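Local structure of ectoine dioxygenase (Sphingopyxis alaskensis, 4MHR) at residues Q135-Y140 with N266-Y271; L170-L175 with G242-F247; T87-P92 with S99-H104. The protein hydroxylates L-ectoine selectively to 5-hydroxyectoine, an osmolyte against extreme osmotic stress, as an iron(II)- and 2-oxoglutarate-dependent dioxygenase. One frame throughout, in Å; residues are numbered along the deposited sequence.

Contact 1 (Q135-Y140 with N266-Y271); sequences QSRLNY and NAFLVY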
loop_
_atom_site.group_PDB
_atom_site.type_symbol
_atom_site.label_atom_id
_atom_site.label_comp_id
_atom_site.label_asym_id
_atom_site.label_seq_id
_atom_site.Cartn_x
_atom_site.Cartn_y
_atom_site.Cartn_z
ATOM N N GLN A 135 -3.074 -7.871 2.691
ATOM C CA GLN A 135 -1.836 -8.268 2.031
ATOM C C GLN A 135 -0.765 -7.531 2.743
ATOM O O GLN A 135 -0.988 -6.395 3.170
ATOM C CB GLN A 135 -1.849 -7.789 0.586
ATOM C CG GLN A 135 -0.561 -8.080 -0.173
ATOM C CD GLN A 135 -0.568 -7.397 -1.520
ATOM O OE1 GLN A 135 0.028 -6.306 -1.706
ATOM N NE2 GLN A 135 -1.293 -7.983 -2.449
ATOM N N SER A 136 0.427 -8.101 2.806
ATOM C CA SER A 136 1.632 -7.415 3.277
ATOM C C SER A 136 2.838 -7.804 2.435
ATOM O O SER A 136 2.841 -8.878 1.785
ATOM C CB SER A 136 1.905 -7.705 4.731
ATOM O OG SER A 136 2.282 -9.047 4.988
ATOM N N ARG A 137 3.859 -6.945 2.395
ATOM C CA ARG A 137 5.067 -7.303 1.600
ATOM C C ARG A 137 6.211 -6.564 2.168
ATOM O O ARG A 137 6.053 -5.375 2.483
ATOM C CB ARG A 137 5.086 -6.822 0.154
ATOM C CG ARG A 137 3.913 -6.950 -0.712
ATOM C CD ARG A 137 3.990 -5.931 -1.857
ATOM N NE ARG A 137 5.054 -6.238 -2.788
ATOM C CZ ARG A 137 4.925 -6.320 -4.117
ATOM N NH1 ARG A 137 3.755 -6.109 -4.722
ATOM N NH2 ARG A 137 5.993 -6.615 -4.851
ATOM N N LEU A 138 7.361 -7.227 2.206
ATOM C CA LEU A 138 8.647 -6.592 2.450
ATOM C C LEU A 138 9.310 -6.495 1.086
ATOM O O LEU A 138 9.475 -7.503 0.337
ATOM C CB LEU A 138 9.481 -7.316 3.473
ATOM C CG LEU A 138 10.950 -6.836 3.583
ATOM C CD1 LEU A 138 11.127 -5.385 3.918
ATOM C CD2 LEU A 138 11.738 -7.699 4.545
ATOM N N ASN A 139 9.601 -5.257 0.715
ATOM C CA ASN A 139 10.197 -4.942 -0.589
ATOM C C ASN A 139 11.620 -4.432 -0.479
ATOM O O ASN A 139 11.922 -3.622 0.411
ATOM C CB ASN A 139 9.404 -3.868 -1.276
ATOM C CG ASN A 139 7.978 -4.268 -1.503
ATOM O OD1 ASN A 139 7.014 -3.568 -1.109
ATOM N ND2 ASN A 139 7.817 -5.404 -2.145
ATOM N N TYR A 140 12.449 -4.860 -1.431
ATOM C CA TYR A 140 13.845 -4.417 -1.579
ATOM C C TYR A 140 14.140 -4.173 -3.031
ATOM O O TYR A 140 13.949 -5.052 -3.891
ATOM C CB TYR A 140 14.767 -5.464 -1.104
ATOM C CG TYR A 140 16.211 -5.091 -1.285
ATOM C CD1 TYR A 140 16.957 -5.538 -2.409
ATOM C CD2 TYR A 140 16.827 -4.295 -0.360
ATOM C CE1 TYR A 140 18.278 -5.186 -2.547
ATOM C CE2 TYR A 140 18.138 -3.929 -0.501
ATOM C CZ TYR A 140 18.852 -4.382 -1.561
ATOM O OH TYR A 140 20.143 -4.008 -1.624
ATOM N N ASN A 266 11.063 -1.060 1.979
ATOM C CA ASN A 266 9.925 -0.716 2.761
ATOM C C ASN A 266 9.168 -1.938 3.122
ATOM O O ASN A 266 9.316 -3.014 2.448
ATOM C CB ASN A 266 9.031 0.236 1.991
ATOM C CG ASN A 266 8.247 -0.454 0.915
ATOM O OD1 ASN A 266 8.790 -1.204 0.137
ATOM N ND2 ASN A 266 6.945 -0.264 0.919
ATOM N N ALA A 267 8.414 -1.798 4.216
ATOM C CA ALA A 267 7.376 -2.728 4.588
ATOM C C ALA A 267 6.023 -2.118 4.164
ATOM O O ALA A 267 5.678 -1.002 4.570
ATOM C CB ALA A 267 7.444 -2.948 6.092
ATOM N N PHE A 268 5.258 -2.850 3.372
ATOM C CA PHE A 268 4.009 -2.422 2.804
ATOM C C PHE A 268 2.899 -3.215 3.504
ATOM O O PHE A 268 2.863 -4.440 3.381
ATOM C CB PHE A 268 4.077 -2.721 1.312
ATOM C CG PHE A 268 2.869 -2.365 0.518
ATOM C CD1 PHE A 268 2.603 -1.034 0.195
ATOM C CD2 PHE A 268 2.076 -3.379 -0.083
ATOM C CE1 PHE A 268 1.511 -0.716 -0.607
ATOM C CE2 PHE A 268 0.997 -3.048 -0.903
ATOM C CZ PHE A 268 0.697 -1.703 -1.151
ATOM N N LEU A 269 1.992 -2.522 4.188
ATOM C CA LEU A 269 0.858 -3.151 4.891
ATOM C C LEU A 269 -0.453 -2.677 4.287
ATOM O O LEU A 269 -0.657 -1.477 4.207
ATOM C CB LEU A 269 0.925 -2.784 6.357
ATOM C CG LEU A 269 2.213 -3.150 7.099
ATOM C CD1 LEU A 269 2.270 -2.563 8.492
ATOM C CD2 LEU A 269 2.303 -4.672 7.208
ATOM N N VAL A 270 -1.306 -3.591 3.824
ATOM C CA VAL A 270 -2.608 -3.239 3.338
ATOM C C VAL A 270 -3.668 -3.572 4.376
ATOM O O VAL A 270 -3.905 -4.747 4.706
ATOM C CB VAL A 270 -2.939 -3.922 1.996
ATOM C CG1 VAL A 270 -4.306 -3.483 1.472
ATOM C CG2 VAL A 270 -1.845 -3.644 0.955
ATOM N N TYR A 271 -4.358 -2.529 4.838
ATOM C CA TYR A 271 -5.472 -2.658 5.813
ATOM C C TYR A 271 -6.765 -2.608 5.037
ATOM O O TYR A 271 -6.976 -1.723 4.193
ATOM C CB TYR A 271 -5.388 -1.527 6.849
ATOM C CG TYR A 271 -4.199 -1.527 7.739
ATOM C CD1 TYR A 271 -4.234 -2.166 9.001
ATOM C CD2 TYR A 271 -3.012 -0.928 7.361
ATOM C CE1 TYR A 271 -3.110 -2.143 9.857
ATOM C CE2 TYR A 271 -1.878 -0.939 8.201
ATOM C CZ TYR A 271 -1.932 -1.588 9.422
ATOM O OH TYR A 271 -0.846 -1.576 10.242
#
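Q135 meets F268 through its amide oxygen, OE1 lying in the ring plane at the edge, 3.5 Å from CE2. CG of Q135 is anti to the backbone N (chi1 177°), an extended chi2 carries CD out from it, and the amide lies against the edge of the ring; the two planes stand 43° apart, and NE2 is held by L292 O. R137 CD approaches the same ring obliquely, 3.7 Å from F268 CD2. The two side chains run side by side, and past the bend at chi3 R137 NH2 bonds to S99 OG. Backbone bonds join R137 and F268 in both directions, the bond from F268 N to R137 O (2.8 Å) being nearly straight at 171°. The pairing belongs to the large antiparallel sheet of the cupin fold of this PhyH-family enzyme, and the face carrying Q135, R137, F268 and V270 faces the active site: Q135 binds L-ectoine, F268 touches the iron ligand D154, and V270 packs on W158. On the other face S136 CB rests 3.9 Å from L269 CD2, while S136 OG pairs with H104 ND1. L138 CD1 comes 3.3 Å from N266 O, and the L138 side chain packs on helix 63-78.

Contact 2 (L170-L175 with G242-F247); sequences LSMSVL and GTVILF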
loop_
_atom_site.group_PDB
_atom_site.type_symbol
_atom_site.label_atom_id
_atom_site.label_comp_id
_atom_site.label_asym_id
_atom_site.label_seq_id
_atom_site.Cartn_x
_atom_site.Cartn_y
_atom_site.Cartn_z
ATOM N N LEU A 170 -6.730 0.696 2.609
ATOM C CA LEU A 170 -5.597 1.575 2.409
ATOM C C LEU A 170 -4.275 0.880 2.594
ATOM O O LEU A 170 -4.185 -0.205 3.270
ATOM C CB LEU A 170 -5.666 2.749 3.322
ATOM C CG LEU A 170 -5.658 2.524 4.792
ATOM C CD1 LEU A 170 -4.259 2.376 5.325
ATOM C CD2 LEU A 170 -6.194 3.783 5.421
ATOM N N SER A 171 -3.247 1.472 1.994
ATOM C CA SER A 171 -1.890 0.931 2.147
ATOM C C SER A 171 -1.029 1.831 2.980
ATOM O O SER A 171 -1.155 3.091 2.943
ATOM C CB SER A 171 -1.244 0.772 0.787
ATOM O OG SER A 171 -2.095 -0.078 0.020
ATOM N N MET A 172 -0.215 1.221 3.807
ATOM C CA MET A 172 0.869 1.959 4.455
ATOM C C MET A 172 2.280 1.456 4.088
ATOM O O MET A 172 2.563 0.246 4.188
ATOM C CB MET A 172 0.722 1.870 5.929
ATOM C CG MET A 172 -0.635 2.164 6.403
ATOM S SD MET A 172 -0.594 2.656 8.122
ATOM C CE MET A 172 -2.321 2.556 8.421
ATOM N N SER A 173 3.156 2.372 3.638
ATOM C CA SER A 173 4.545 2.063 3.302
ATOM C C SER A 173 5.421 2.613 4.416
ATOM O O SER A 173 5.465 3.823 4.621
ATOM C CB SER A 173 4.917 2.624 1.923
ATOM O OG SER A 173 6.283 2.283 1.644
ATOM N N VAL A 174 6.026 1.744 5.230
ATOM C CA VAL A 174 6.968 2.186 6.278
ATOM C C VAL A 174 8.368 2.119 5.682
ATOM O O VAL A 174 8.855 1.020 5.344
ATOM C CB VAL A 174 6.919 1.213 7.454
ATOM C CG1 VAL A 174 7.853 1.600 8.567
ATOM C CG2 VAL A 174 5.528 1.011 7.906
ATOM N N LEU A 175 8.987 3.272 5.496
ATOM C CA LEU A 175 10.311 3.343 4.838
ATOM C C LEU A 175 11.418 2.787 5.750
ATOM O O LEU A 175 11.465 3.082 6.929
ATOM C CB LEU A 175 10.672 4.748 4.421
ATOM C CG LEU A 175 9.641 5.487 3.596
ATOM C CD1 LEU A 175 10.259 6.828 3.225
ATOM C CD2 LEU A 175 9.206 4.732 2.364
ATOM N N GLY A 242 11.584 4.939 8.785
ATOM C CA GLY A 242 10.587 5.108 9.848
ATOM C C GLY A 242 9.403 5.997 9.442
ATOM O O GLY A 242 8.332 5.871 10.004
ATOM N N THR A 243 9.593 6.809 8.421
ATOM C CA THR A 243 8.495 7.578 7.755
ATOM C C THR A 243 7.445 6.657 7.170
ATOM O O THR A 243 7.782 5.617 6.608
ATOM C CB THR A 243 9.035 8.520 6.627
ATOM O OG1 THR A 243 9.995 9.423 7.162
ATOM C CG2 THR A 243 7.903 9.339 5.945
ATOM N N VAL A 244 6.163 7.003 7.354
ATOM C CA VAL A 244 5.064 6.181 6.860
ATOM C C VAL A 244 4.267 6.939 5.866
ATOM O O VAL A 244 3.878 8.097 6.127
ATOM C CB VAL A 244 4.138 5.710 7.964
ATOM C CG1 VAL A 244 3.153 4.639 7.435
ATOM C CG2 VAL A 244 4.937 5.064 9.067
ATOM N N ILE A 245 4.112 6.362 4.693
ATOM C CA ILE A 245 3.362 6.983 3.591
ATOM C C ILE A 245 2.064 6.199 3.525
ATOM O O ILE A 245 2.096 4.958 3.401
ATOM C CB ILE A 245 4.084 6.942 2.231
ATOM C CG1 ILE A 245 5.370 7.741 2.329
ATOM C CG2 ILE A 245 3.222 7.588 1.199
ATOM C CD1 ILE A 245 6.239 7.535 1.124
ATOM N N LEU A 246 0.932 6.877 3.758
ATOM C CA LEU A 246 -0.369 6.160 3.796
ATOM C C LEU A 246 -1.136 6.552 2.529
ATOM O O LEU A 246 -1.224 7.757 2.188
ATOM C CB LEU A 246 -1.236 6.616 4.918
ATOM C CG LEU A 246 -1.051 6.163 6.324
ATOM C CD1 LEU A 246 0.141 6.897 6.909
ATOM C CD2 LEU A 246 -2.305 6.437 7.097
ATOM N N PHE A 247 -1.695 5.587 1.836
ATOM C CA PHE A 247 -2.455 5.933 0.622
ATOM C C PHE A 247 -3.694 5.088 0.388
ATOM O O PHE A 247 -3.732 3.878 0.709
ATOM C CB PHE A 247 -1.551 6.086 -0.588
ATOM C CG PHE A 247 -0.754 4.889 -0.976
ATOM C CD1 PHE A 247 0.446 4.618 -0.366
ATOM C CD2 PHE A 247 -1.185 4.039 -2.020
ATOM C CE1 PHE A 247 1.208 3.505 -0.738
ATOM C CE2 PHE A 247 -0.420 2.924 -2.425
ATOM C CZ PHE A 247 0.795 2.664 -1.809
#
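T243 O is gripped twice by the end of strand 170-175: L175 N bonds to it at 2.9 Å and almost straight, and V174 CA adds a longer C-H contact. One residue back, G242 N reaches L175 O at 2.6 Å, closing the pairing just before strand 244-247 begins. L175 lies alongside T243, its CD1 4.0 Å from T243 CB. Further along, S171 and F247 form a hydrogen-bonded antiparallel pair whose side chains also meet. The F247 CG sits between its backbone N and carbonyl carbon (chi1 60°), and the ring lies across S171, whose CB stands 3.8 Å above the ring plane, offset toward the rim, in a CH-pi contact. An alanine in place of F247 would probably leave S171 CB without its aromatic cover and open a gap beside the iron ligand H253, whose ring meets that of F247. Toward the other face, M172 and L246 run side by side, with SD of M172 4.0 Å from L246 CG, and M172 CB touches V244 CG1 at the same distance. This apolar face of the cupin sheet is covered by helix 117-127, on which M172 and L246 both pack. In the sheet, strand 54-57 binds the outer side of 244-248 through V244 and L246, whereas strand 264-273 bonds to 169-175 through L170, M172 and V174.

Contact 3 (T87-P92 with S99-H104); sequences TIVTEP and SIFEIH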
loop_
_atom_site.group_PDB
_atom_site.type_symbol
_atom_site.label_atom_id
_atom_site.label_comp_id
_atom_site.label_asym_id
_atom_site.label_seq_id
_atom_site.Cartn_x
_atom_site.Cartn_y
_atom_site.Cartn_z
ATOM N N THR A 87 6.052 -17.498 -1.042
ATOM C CA THR A 87 5.820 -16.051 -0.756
ATOM C C THR A 87 6.952 -15.140 -1.315
ATOM O O THR A 87 6.891 -13.900 -1.216
ATOM C CB THR A 87 5.614 -15.789 0.722
ATOM O OG1 THR A 87 6.826 -16.010 1.462
ATOM C CG2 THR A 87 4.427 -16.642 1.322
ATOM N N ILE A 88 7.976 -15.750 -1.919
ATOM C CA ILE A 88 9.201 -14.981 -2.260
ATOM C C ILE A 88 9.145 -14.632 -3.702
ATOM O O ILE A 88 8.839 -15.516 -4.523
ATOM C CB ILE A 88 10.461 -15.816 -1.961
ATOM C CG1 ILE A 88 10.370 -16.401 -0.551
ATOM C CG2 ILE A 88 11.743 -15.052 -2.279
ATOM C CD1 ILE A 88 11.067 -15.635 0.499
ATOM N N VAL A 89 9.355 -13.350 -4.033
ATOM C CA VAL A 89 9.478 -12.908 -5.407
ATOM C C VAL A 89 10.922 -12.474 -5.634
ATOM O O VAL A 89 11.504 -11.644 -4.867
ATOM C CB VAL A 89 8.511 -11.757 -5.754
ATOM C CG1 VAL A 89 8.704 -11.275 -7.213
ATOM C CG2 VAL A 89 7.078 -12.211 -5.510
ATOM N N THR A 90 11.512 -13.043 -6.674
ATOM C CA THR A 90 12.895 -12.819 -6.976
ATOM C C THR A 90 12.998 -11.992 -8.238
ATOM O O THR A 90 12.007 -11.875 -9.001
ATOM C CB THR A 90 13.643 -14.162 -7.144
ATOM O OG1 THR A 90 13.164 -14.796 -8.298
ATOM C CG2 THR A 90 13.426 -15.084 -5.980
ATOM N N GLU A 91 14.174 -11.406 -8.481
ATOM C CA GLU A 91 14.470 -10.827 -9.814
ATOM C C GLU A 91 14.186 -11.903 -10.887
ATOM O O GLU A 91 14.341 -13.082 -10.603
ATOM C CB GLU A 91 15.936 -10.335 -9.893
ATOM C CG GLU A 91 16.274 -9.505 -11.135
ATOM C CD GLU A 91 15.547 -8.152 -11.187
ATOM O OE1 GLU A 91 15.162 -7.600 -10.123
ATOM O OE2 GLU A 91 15.364 -7.610 -12.303
ATOM N N PRO A 92 13.718 -11.523 -12.092
ATOM C CA PRO A 92 13.256 -12.547 -13.063
ATOM C C PRO A 92 14.166 -13.744 -13.430
ATOM O O PRO A 92 13.668 -14.882 -13.476
ATOM C CB PRO A 92 12.943 -11.697 -14.297
ATOM C CG PRO A 92 12.349 -10.458 -13.659
ATOM C CD PRO A 92 13.296 -10.173 -12.538
ATOM N N SER A 99 10.733 -9.124 -3.297
ATOM C CA SER A 99 9.616 -9.063 -2.306
ATOM C C SER A 99 9.354 -10.390 -1.554
ATOM O O SER A 99 9.440 -11.488 -2.133
ATOM C CB SER A 99 8.285 -8.720 -2.960
ATOM O OG SER A 99 8.376 -7.586 -3.758
ATOM N N ILE A 100 9.011 -10.237 -0.284
ATOM C CA ILE A 100 8.440 -11.273 0.568
ATOM C C ILE A 100 6.983 -10.894 0.994
ATOM O O ILE A 100 6.780 -9.878 1.684
ATOM C CB ILE A 100 9.279 -11.464 1.813
ATOM C CG1 ILE A 100 10.764 -11.731 1.508
ATOM C CG2 ILE A 100 8.750 -12.630 2.665
ATOM C CD1 ILE A 100 11.667 -11.612 2.735
ATOM N N PHE A 101 6.009 -11.644 0.499
ATOM C CA PHE A 101 4.567 -11.461 0.824
ATOM C C PHE A 101 4.245 -12.124 2.145
ATOM O O PHE A 101 5.016 -12.966 2.617
ATOM C CB PHE A 101 3.687 -12.051 -0.280
ATOM C CG PHE A 101 3.605 -11.197 -1.515
ATOM C CD1 PHE A 101 2.640 -10.210 -1.629
ATOM C CD2 PHE A 101 4.513 -11.355 -2.565
ATOM C CE1 PHE A 101 2.546 -9.432 -2.757
ATOM C CE2 PHE A 101 4.439 -10.551 -3.694
ATOM C CZ PHE A 101 3.447 -9.590 -3.798
ATOM N N GLU A 102 3.164 -11.708 2.778
ATOM C CA GLU A 102 2.710 -12.298 4.043
ATOM C C GLU A 102 3.677 -12.090 5.175
ATOM O O GLU A 102 3.767 -12.903 6.139
ATOM C CB GLU A 102 2.390 -13.797 3.860
ATOM C CG GLU A 102 1.171 -14.062 3.016
ATOM C CD GLU A 102 -0.081 -13.710 3.838
ATOM O OE1 GLU A 102 -0.311 -14.384 4.865
ATOM O OE2 GLU A 102 -0.784 -12.718 3.517
ATOM N N ILE A 103 4.410 -10.993 5.142
ATOM C CA ILE A 103 5.325 -10.755 6.250
ATOM C C ILE A 103 4.665 -10.594 7.601
ATOM O O ILE A 103 5.284 -10.851 8.639
ATOM C CB ILE A 103 6.244 -9.542 6.097
ATOM C CG1 ILE A 103 5.461 -8.276 5.729
ATOM C CG2 ILE A 103 7.325 -9.825 5.107
ATOM C CD1 ILE A 103 6.350 -7.045 5.785
ATOM N N HIS A 104 3.438 -10.125 7.594
ATOM C CA HIS A 104 2.732 -9.944 8.825
ATOM C C HIS A 104 2.398 -11.315 9.440
ATOM O O HIS A 104 2.173 -11.388 10.625
ATOM C CB HIS A 104 1.449 -9.123 8.593
ATOM C CG HIS A 104 0.383 -9.886 7.873
ATOM N ND1 HIS A 104 0.477 -10.244 6.550
ATOM C CD2 HIS A 104 -0.782 -10.416 8.314
ATOM C CE1 HIS A 104 -0.598 -10.918 6.191
ATOM N NE2 HIS A 104 -1.380 -11.024 7.243
#
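F101 takes two neighbours at the edge of its ring, both near the ring plane: V89 CG2, 3.6 Å from CE2, and T87 O, 3.7 Å from CD2. The same T87 oxygen accepts a nearly straight bond from F101 N (3.0 Å), so it touches backbone and ring of one residue at once. V89 reaches the ring because its CG2 is anti to the carbonyl carbon, and its side chain crosses that of F101. T87 CB lies 3.5 Å from F101 O. Next to this group V89 and S99 form a hydrogen-bonded pair, the bond from V89 N to S99 O measuring 2.7 Å and its return from S99 N to V89 O 3.1 Å. On the opposite face I88 and I100, a non-hydrogen-bonded pair, run side by side with CD1 of I88 4.0 Å from I100 CG1. These are the two arms of a beta hairpin, strands 88-90 and 97-101. T87 OG1 is hydrogen-bonded to D84 O and Q106 OE1, and S99 OG is held by R137 of strand 131-141. At the exit of the second arm E102 occupies the N-cap of helix 103-106 with a left-handed backbone (phi 64°) and pairs its carboxylate with R294 in a salt bridge. Further out, the F101 side chain packs on R137 and L292 and comes within about 4 Å of that of Q135, which binds L-ectoine. Strand 88-90 is outermost within this chain at this side of the large sheet; strand 97-101 bonds on its inner side to strand 131-141 through I100 to L138, and E102 just past it to S136.

All three contacts belong to one antiparallel sheet. Contacts 1 and 2 have their centres about 7 Å from the centre of the chain and are joined directly, strands 264-273 and 169-175 being neighbours, with F268 packing on S171. The centre of contact 3 is about 15 Å from it, at the sheet's edge, and this contact reaches contact 1 through strands 97-101 and 131-141; contacts 2 and 3 do not touch. Chemistry follows place: every touching residue of contact 2 is buried and its side-chain contacts are mainly apolar, contact 1 mixes polar chains with F268 beside the substrate and iron sites, and contact 3 is a short hairpin with a smaller interface whose ends are tied by polar partners.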